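Side-chain contact in plexin-A4 (Homo sapiens, PDB 4E74), which is a semaphorin-signalling receptor whose cytoplasmic ubiquitin-like domain, the part crystallised here, probably binds Rho-family GTPases: residues 101-104 and 105-109. Residues are numbered along the deposited sequence; the frame is centred on the assembly and turned at random.
Sequences YQVP and DGSVV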
loop_
_atom_site.group_PDB
_atom_site.type_symbol
_atom_site.label_atom_id
_atom_site.label_comp_id
_atom_site.label_asym_id
_atom_site.label_seq_id
_atom_site.Cartn_x
_atom_site.Cartn_y
_atom_site.Cartn_z
ATOM N N TYR A 101 -24.912 8.802 -3.344
ATOM C CA TYR A 101 -24.860 10.267 -3.258
ATOM C C TYR A 101 -25.223 11.017 -4.546
ATOM O O TYR A 101 -25.270 12.242 -4.570
ATOM C CB TYR A 101 -23.463 10.711 -2.798
ATOM C CG TYR A 101 -23.075 10.432 -1.348
ATOM C CD1 TYR A 101 -23.628 11.178 -0.285
ATOM C CD2 TYR A 101 -22.073 9.531 -1.033
ATOM C CE1 TYR A 101 -23.213 10.959 1.012
ATOM C CE2 TYR A 101 -21.641 9.292 0.257
ATOM C CZ TYR A 101 -22.191 10.046 1.299
ATOM O OH TYR A 101 -21.761 9.900 2.586
ATOM N N GLN A 102 -25.477 10.259 -5.633
ATOM C CA GLN A 102 -25.849 10.807 -6.915
ATOM C C GLN A 102 -24.796 11.762 -7.459
ATOM O O GLN A 102 -25.072 12.821 -8.038
ATOM C CB GLN A 102 -27.265 11.437 -6.850
ATOM C CG GLN A 102 -28.330 10.425 -6.511
ATOM C CD GLN A 102 -29.724 11.045 -6.533
ATOM O OE1 GLN A 102 -29.976 11.998 -5.830
ATOM N NE2 GLN A 102 -30.626 10.501 -7.363
ATOM N N VAL A 103 -23.518 11.327 -7.351
ATOM C CA VAL A 103 -22.419 12.127 -7.854
ATOM C C VAL A 103 -22.317 11.989 -9.381
ATOM O O VAL A 103 -22.173 10.891 -9.859
ATOM C CB VAL A 103 -21.083 11.714 -7.192
ATOM C CG1 VAL A 103 -19.949 12.514 -7.787
ATOM C CG2 VAL A 103 -21.175 11.927 -5.666
ATOM N N PRO A 104 -22.431 13.107 -10.131
ATOM C CA PRO A 104 -22.359 13.060 -11.589
ATOM C C PRO A 104 -20.991 12.723 -12.123
ATOM O O PRO A 104 -19.977 13.026 -11.468
ATOM C CB PRO A 104 -22.692 14.488 -12.017
ATOM C CG PRO A 104 -23.403 15.114 -10.884
ATOM C CD PRO A 104 -22.891 14.424 -9.637
ATOM N N ASP A 105 -20.945 12.130 -13.324
ATOM C CA ASP A 105 -19.675 11.895 -13.979
ATOM C C ASP A 105 -18.957 13.223 -14.174
ATOM O O ASP A 105 -19.594 14.268 -14.476
ATOM C CB ASP A 105 -19.898 11.207 -15.345
ATOM C CG ASP A 105 -18.587 11.012 -16.139
ATOM O OD1 ASP A 105 -17.850 10.085 -15.852
ATOM O OD2 ASP A 105 -18.303 11.810 -17.071
ATOM N N GLY A 106 -17.630 13.232 -13.960
ATOM C CA GLY A 106 -16.838 14.413 -14.109
ATOM C C GLY A 106 -16.753 15.352 -12.910
ATOM O O GLY A 106 -16.069 16.378 -12.955
ATOM N N SER A 107 -17.414 14.984 -11.831
ATOM C CA SER A 107 -17.367 15.795 -10.593
ATOM C C SER A 107 -15.924 15.968 -10.090
ATOM O O SER A 107 -15.088 15.044 -10.165
ATOM C CB SER A 107 -18.201 15.111 -9.512
ATOM O OG SER A 107 -19.589 15.082 -9.866
ATOM N N VAL A 108 -15.682 17.138 -9.496
ATOM C CA VAL A 108 -14.383 17.500 -8.896
ATOM C C VAL A 108 -14.367 17.028 -7.450
ATOM O O VAL A 108 -15.316 17.254 -6.699
ATOM C CB VAL A 108 -14.123 19.017 -8.929
ATOM C CG1 VAL A 108 -12.768 19.364 -8.261
ATOM C CG2 VAL A 108 -14.159 19.551 -10.360
ATOM N N VAL A 109 -13.285 16.364 -7.042
ATOM C CA VAL A 109 -13.132 15.820 -5.701
ATOM C C VAL A 109 -11.726 16.080 -5.194
ATOM O O VAL A 109 -10.813 16.330 -6.014
ATOM C CB VAL A 109 -13.426 14.305 -5.574
ATOM C CG1 VAL A 109 -14.844 13.963 -6.057
ATOM C CG2 VAL A 109 -12.375 13.478 -6.346
#
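Ser107 grips the carbonyl oxygen of Pro104 twice, through its hydroxyl and through its backbone amide. The hydroxyl bond is the shorter, 2.6 Å from Ser107 OG to Pro104 O, against 3.2 Å from Ser107 N to the same oxygen. Both donors approach from one face of the carbonyl plane: OG is tilted 24° from it, while the amide stands higher above it. Serine suits the place because its chi1 of -65° brings OG beside the backbone N, where it reaches the acceptor the amide already uses; the hydroxyl of this buried residue thus gains a partner.

The same OG packs against carbon. Val103 CG1, the branch anti to its backbone N, comes within 3.3 Å of Ser107 OG; a branched nonpolar residue suits this buried place among Leu16, Leu79 and Trp69. Pro104, with no N-H to offer, meets that oxygen by ring packing alone, CD lying 3.4 Å from Ser107 OG. Trp69 of strand 65-70 also touches Pro104 and Ser107. Asp105 points its CB away from the preceding residues, and its carboxylate suits a place beside Val15 of strand 13-18, whose N-H its OD1 accepts.

The hydrogen bond from the Ser107 amide closes a type II beta turn, Pro104 to Ser107. Gly106 has the positive phi (85°) expected at its third position, where a CB would press on the preceding carbonyl oxygen. In this ubiquitin-like domain, the turn leads from helix 98-101, ended by a Schellman motif at Gln102, into central strand 108-113.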